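Local coordinates for protein phospholipase C-beta (PLC-beta) (Sepia officinalis, PDB 3QR0) that is a calcium-binding phospholipase C of the beta class, a multidomain protein combining PH, EF-hand-like, TIM-barrel (X and Y) and C2 domains, at residues I654-A659 and A761-H766; Y670-M675 and I722-N727. All blocks are in the same frame, centred on the assembly; numbering follows the deposited sequence.

Contact 1 of 2, residues I654-A659 and A761-H766; sequences IKIISA and ASVFAH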
loop_
_atom_site.group_PDB
_atom_site.type_symbol
_atom_site.label_atom_id
_atom_site.label_comp_id
_atom_site.label_asym_id
_atom_site.label_seq_id
_atom_site.Cartn_x
_atom_site.Cartn_y
_atom_site.Cartn_z
ATOM N N ILE A 654 -4.316 20.108 -10.323
ATOM C CA ILE A 654 -4.984 19.624 -9.124
ATOM C C ILE A 654 -5.468 20.829 -8.334
ATOM O O ILE A 654 -4.662 21.627 -7.853
ATOM C CB ILE A 654 -4.043 18.776 -8.234
ATOM C CG1 ILE A 654 -3.383 17.647 -9.032
ATOM C CG2 ILE A 654 -4.805 18.218 -7.030
ATOM C CD1 ILE A 654 -4.326 16.568 -9.498
ATOM N N LYS A 655 -6.786 20.971 -8.233
ATOM C CA LYS A 655 -7.395 21.996 -7.400
ATOM C C LYS A 655 -7.903 21.344 -6.119
ATOM O O LYS A 655 -8.789 20.491 -6.169
ATOM C CB LYS A 655 -8.550 22.665 -8.147
ATOM C CG LYS A 655 -9.197 23.813 -7.391
ATOM C CD LYS A 655 -10.427 24.336 -8.115
ATOM C CE LYS A 655 -11.113 25.435 -7.315
ATOM N NZ LYS A 655 -10.184 26.557 -6.980
ATOM N N ILE A 656 -7.333 21.736 -4.981
ATOM C CA ILE A 656 -7.784 21.257 -3.676
ATOM C C ILE A 656 -8.948 22.127 -3.214
ATOM O O ILE A 656 -8.778 23.323 -2.964
ATOM C CB ILE A 656 -6.646 21.297 -2.623
ATOM C CG1 ILE A 656 -5.446 20.460 -3.081
ATOM C CG2 ILE A 656 -7.145 20.799 -1.253
ATOM C CD1 ILE A 656 -5.752 18.978 -3.292
ATOM N N ILE A 657 -10.129 21.526 -3.101
ATOM C CA ILE A 657 -11.354 22.274 -2.821
ATOM C C ILE A 657 -11.706 22.226 -1.339
ATOM O O ILE A 657 -11.862 23.267 -0.697
ATOM C CB ILE A 657 -12.532 21.739 -3.667
ATOM C CG1 ILE A 657 -12.245 21.953 -5.160
ATOM C CG2 ILE A 657 -13.828 22.441 -3.306
ATOM C CD1 ILE A 657 -13.192 21.205 -6.070
ATOM N N SER A 658 -11.818 21.018 -0.796
ATOM C CA SER A 658 -12.208 20.844 0.594
ATOM C C SER A 658 -11.743 19.499 1.140
ATOM O O SER A 658 -11.163 18.693 0.418
ATOM C CB SER A 658 -13.728 20.958 0.724
ATOM O OG SER A 658 -14.377 19.882 0.070
ATOM N N ALA A 659 -11.988 19.279 2.425
ATOM C CA ALA A 659 -11.737 17.988 3.056
ATOM C C ALA A 659 -12.842 17.675 4.047
ATOM O O ALA A 659 -13.515 18.579 4.535
ATOM C CB ALA A 659 -10.380 17.974 3.747
ATOM N N ALA A 761 -11.946 10.207 6.495
ATOM C CA ALA A 761 -11.061 11.318 6.133
ATOM C C ALA A 761 -10.824 11.340 4.631
ATOM O O ALA A 761 -10.333 10.362 4.061
ATOM C CB ALA A 761 -9.727 11.236 6.890
ATOM N N SER A 762 -11.193 12.451 3.997
ATOM C CA SER A 762 -11.138 12.582 2.545
ATOM C C SER A 762 -10.818 14.011 2.127
ATOM O O SER A 762 -11.124 14.958 2.845
ATOM C CB SER A 762 -12.480 12.196 1.917
ATOM O OG SER A 762 -12.920 10.917 2.349
ATOM N N VAL A 763 -10.193 14.142 0.963
ATOM C CA VAL A 763 -10.044 15.431 0.293
ATOM C C VAL A 763 -10.962 15.416 -0.925
ATOM O O VAL A 763 -11.072 14.395 -1.609
ATOM C CB VAL A 763 -8.581 15.689 -0.126
ATOM C CG1 VAL A 763 -8.481 16.868 -1.103
ATOM C CG2 VAL A 763 -7.722 15.959 1.105
ATOM N N PHE A 764 -11.635 16.533 -1.173
ATOM C CA PHE A 764 -12.412 16.724 -2.391
ATOM C C PHE A 764 -11.613 17.661 -3.300
ATOM O O PHE A 764 -11.181 18.742 -2.868
ATOM C CB PHE A 764 -13.792 17.295 -2.057
ATOM C CG PHE A 764 -14.692 17.476 -3.249
ATOM C CD1 PHE A 764 -15.138 16.376 -3.976
ATOM C CD2 PHE A 764 -15.116 18.745 -3.630
ATOM C CE1 PHE A 764 -15.980 16.537 -5.073
ATOM C CE2 PHE A 764 -15.959 18.917 -4.725
ATOM C CZ PHE A 764 -16.388 17.812 -5.452
ATOM N N ALA A 765 -11.396 17.231 -4.542
ATOM C CA ALA A 765 -10.538 17.956 -5.479
ATOM C C ALA A 765 -11.089 17.904 -6.903
ATOM O O ALA A 765 -11.916 17.046 -7.228
ATOM C CB ALA A 765 -9.129 17.365 -5.448
ATOM N N HIS A 766 -10.627 18.825 -7.746
ATOM C CA HIS A 766 -10.844 18.727 -9.185
ATOM C C HIS A 766 -9.513 18.427 -9.866
ATOM O O HIS A 766 -8.492 19.063 -9.575
ATOM C CB HIS A 766 -11.447 20.000 -9.771
ATOM C CG HIS A 766 -11.816 19.872 -11.218
ATOM N ND1 HIS A 766 -10.931 20.144 -12.240
ATOM C CD2 HIS A 766 -12.969 19.485 -11.814
ATOM C CE1 HIS A 766 -11.527 19.939 -13.402
ATOM N NE2 HIS A 766 -12.764 19.537 -13.171
#
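Strands 654-659 and 761-766 run antiparallel, and a bulge in the first one sets the shape of the contact. Ile657 and Ser658 both lie opposite Phe764. Phe764 O takes two N-H groups, from Ile657 N at 3.0 Å and from Ser658 N at 3.1 Å. Both donors lie in the plane of that carbonyl. In return Phe764 N reaches Ser658 O at 2.7 Å, coming from above the carbonyl plane. Before the bulge, Lys655 and His766 form a regular pair with two bonds between their backbones.

The extra residue turns Ile657 toward the partner strand. Its side chain lies alongside Phe764, pointing the same way. CG1 is anti to the carbonyl carbon (chi1 -63°), and the extended tip places CD1 3.8 Å from Phe764 CE2. The Ile657 branch CG2 touches CD2 of the same ring. The other bump here is Ser658 OG, which sits 3.4 Å from Phe764 CB. Ile657 thus runs along the CD2-CE2 side of the ring, and Ser658 OG sits near its root, at CB and CD2. That hydroxyl is hydrogen-bonded to Glu230. Arg228 makes a cation-pi contact with the same ring, and Ile234 of helix 230-238 also packs on it.

The other face of the sheet carries Ile656, Ala659, Val763 and Ala765. Ile656 and Val763 cross at about a right angle, with CD1 of Ile656 4.1 Å from CG1 of Val763. The small methyl of Ala765 fits beside that same CD1. This face is turned to strands 669-676 and 718-725. This is a classic beta bulge, Ile657 and Ser658 opposite Phe764, between the two middle strands of one sheet of the C2 beta-sandwich, with its Phe764 face against the EF-hand-like region.

Contact 2 of 2, residues Y670-M675 and I722-N727; sequences YVEVEM and IVSEEN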
loop_
_atom_site.group_PDB
_atom_site.type_symbol
_atom_site.label_atom_id
_atom_site.label_comp_id
_atom_site.label_asym_id
_atom_site.label_seq_id
_atom_site.Cartn_x
_atom_site.Cartn_y
_atom_site.Cartn_z
ATOM N N TYR A 670 -3.671 21.951 6.417
ATOM C CA TYR A 670 -3.383 22.348 5.049
ATOM C C TYR A 670 -3.112 21.113 4.196
ATOM O O TYR A 670 -2.919 20.008 4.714
ATOM C CB TYR A 670 -2.209 23.341 4.985
ATOM C CG TYR A 670 -0.885 22.822 5.511
ATOM C CD1 TYR A 670 -0.059 22.029 4.717
ATOM C CD2 TYR A 670 -0.443 23.147 6.791
ATOM C CE1 TYR A 670 1.162 21.559 5.189
ATOM C CE2 TYR A 670 0.784 22.684 7.273
ATOM C CZ TYR A 670 1.580 21.891 6.466
ATOM O OH TYR A 670 2.788 21.414 6.932
ATOM N N VAL A 671 -3.111 21.319 2.887
ATOM C CA VAL A 671 -2.925 20.244 1.927
ATOM C C VAL A 671 -1.793 20.600 0.978
ATOM O O VAL A 671 -1.659 21.754 0.555
ATOM C CB VAL A 671 -4.212 19.979 1.129
ATOM C CG1 VAL A 671 -4.023 18.787 0.168
ATOM C CG2 VAL A 671 -5.381 19.736 2.086
ATOM N N GLU A 672 -0.962 19.606 0.686
ATOM C CA GLU A 672 0.133 19.739 -0.261
ATOM C C GLU A 672 -0.036 18.738 -1.406
ATOM O O GLU A 672 -0.636 17.678 -1.233
ATOM C CB GLU A 672 1.459 19.472 0.441
ATOM C CG GLU A 672 1.890 20.544 1.408
ATOM C CD GLU A 672 3.132 20.136 2.171
ATOM O OE1 GLU A 672 3.000 19.323 3.110
ATOM O OE2 GLU A 672 4.234 20.613 1.823
ATOM N N VAL A 673 0.495 19.080 -2.572
ATOM C CA VAL A 673 0.447 18.198 -3.729
ATOM C C VAL A 673 1.835 18.114 -4.350
ATOM O O VAL A 673 2.438 19.139 -4.680
ATOM C CB VAL A 673 -0.572 18.681 -4.782
ATOM C CG1 VAL A 673 -0.618 17.711 -5.961
ATOM C CG2 VAL A 673 -1.960 18.814 -4.155
ATOM N N GLU A 674 2.342 16.895 -4.475
ATOM C CA GLU A 674 3.677 16.654 -5.017
ATOM C C GLU A 674 3.608 15.687 -6.191
ATOM O O GLU A 674 2.613 14.967 -6.363
ATOM C CB GLU A 674 4.607 16.115 -3.917
ATOM C CG GLU A 674 4.942 17.172 -2.868
ATOM C CD GLU A 674 6.109 16.817 -1.956
ATOM O OE1 GLU A 674 6.594 15.663 -1.974
ATOM O OE2 GLU A 674 6.553 17.728 -1.219
ATOM N N MET A 675 4.659 15.691 -7.007
ATOM C CA MET A 675 4.795 14.736 -8.101
ATOM C C MET A 675 6.183 14.107 -8.064
ATOM O O MET A 675 7.178 14.800 -7.819
ATOM C CB MET A 675 4.542 15.416 -9.453
ATOM C CG MET A 675 4.622 14.482 -10.655
ATOM S SD MET A 675 3.961 15.168 -12.194
ATOM C CE MET A 675 2.292 15.608 -11.698
ATOM N N ILE A 722 -1.016 15.218 0.175
ATOM C CA ILE A 722 -0.630 15.045 1.576
ATOM C C ILE A 722 -1.366 16.070 2.434
ATOM O O ILE A 722 -1.327 17.265 2.154
ATOM C CB ILE A 722 0.898 15.208 1.801
ATOM C CG1 ILE A 722 1.710 14.357 0.816
ATOM C CG2 ILE A 722 1.255 14.817 3.238
ATOM C CD1 ILE A 722 2.087 15.066 -0.472
ATOM N N VAL A 723 -2.047 15.600 3.471
ATOM C CA VAL A 723 -2.739 16.489 4.391
ATOM C C VAL A 723 -2.010 16.492 5.729
ATOM O O VAL A 723 -1.689 15.429 6.267
ATOM C CB VAL A 723 -4.207 16.082 4.601
ATOM C CG1 VAL A 723 -4.914 17.115 5.469
ATOM C CG2 VAL A 723 -4.928 15.917 3.256
ATOM N N SER A 724 -1.761 17.690 6.255
ATOM C CA SER A 724 -1.037 17.870 7.512
ATOM C C SER A 724 -1.740 18.858 8.431
ATOM O O SER A 724 -2.481 19.730 7.972
ATOM C CB SER A 724 0.378 18.387 7.229
ATOM O OG SER A 724 1.092 17.501 6.385
ATOM N N GLU A 725 -1.500 18.726 9.734
ATOM C CA GLU A 725 -1.880 19.765 10.684
ATOM C C GLU A 725 -0.956 20.963 10.458
ATOM O O GLU A 725 0.108 20.821 9.843
ATOM C CB GLU A 725 -1.779 19.266 12.128
ATOM C CG GLU A 725 -2.681 18.068 12.428
ATOM C CD GLU A 725 -2.854 17.790 13.919
ATOM O OE1 GLU A 725 -2.920 18.748 14.716
ATOM O OE2 GLU A 725 -2.948 16.603 14.291
ATOM N N GLU A 726 -1.359 22.136 10.945
ATOM C CA GLU A 726 -0.575 23.362 10.758
ATOM C C GLU A 726 0.861 23.234 11.262
ATOM O O GLU A 726 1.778 23.799 10.664
ATOM C CB GLU A 726 -1.249 24.557 11.439
ATOM C CG GLU A 726 -0.408 25.838 11.401
ATOM C CD GLU A 726 -1.175 27.080 11.811
ATOM O OE1 GLU A 726 -2.212 26.954 12.499
ATOM O OE2 GLU A 726 -0.721 28.193 11.455
ATOM N N ASN A 727 1.054 22.497 12.354
ATOM C CA ASN A 727 2.394 22.286 12.910
ATOM C C ASN A 727 3.234 21.279 12.110
ATOM O O ASN A 727 4.367 20.987 12.483
ATOM C CB ASN A 727 2.310 21.869 14.385
ATOM C CG ASN A 727 1.957 20.402 14.571
ATOM O OD1 ASN A 727 1.132 19.846 13.845
ATOM N ND2 ASN A 727 2.590 19.766 15.554
HETATM O O HOH W 1 0.662 18.355 3.878
#
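Tyr670 lays one face of its ring over Ser724, whose CB is 4.2 Å from the ring centroid in a CH-pi contact. CG of Tyr670 lies between the backbone N and the carbonyl carbon (chi1 61°), the crowded position. The ring therefore leans across its hydrogen-bonded neighbour. Its CE2 comes 3.2 Å from Glu725 O, while Glu726 O lies at the edge. Lys688 adds a cation-pi contact.

The two antiparallel strands share four nearly straight backbone bonds, two within the pair Tyr670-Ser724 and two within Glu672-Ile722. Between these pairs, on the opposite face, Val671 and Val723 cross obliquely, with their CG2 methyls 4.0 Å apart.

A water sits on the side of the sheet that carries Tyr670, Glu672 and Ser724. It donates to Glu672 OE1 at 2.6 Å and is 2.7 Å from Ser724 OG. Its third bond, to Ile722 O, is weak. Glu672 and Ser724 are thus joined through the water, with OE1 and OG 4.2 Å apart. Glycerol also bonds to Glu672 OE1. One face of this pair is therefore hydrocarbon, and the other mixes the Tyr670 ring and Ile722 with a hydrated carboxylate whose negative charge is probably eased by these bonds.

In the fold
Contacts 1 and 2 belong to the two facing sheets of the C2 beta-sandwich. Their centres are 11 Å apart. Strand 650-660 leads on to strand 669-676, so the chain crosses to the second sheet after 654-659 and returns to the first before 761-766. Their apolar faces meet in the core. Val763 CG2 of contact 1 is 3.5 Å from Val723 CG2 of contact 2. Ile656 CG2 lies 3.9 Å from Val671 CB, and Ile656 CD1 is equally far from Val673 CG2. The calcium ion is held elsewhere, by Asn339, Glu368, Asp370 and Glu417 of the X domain range. Neither contact supplies a ligand to it.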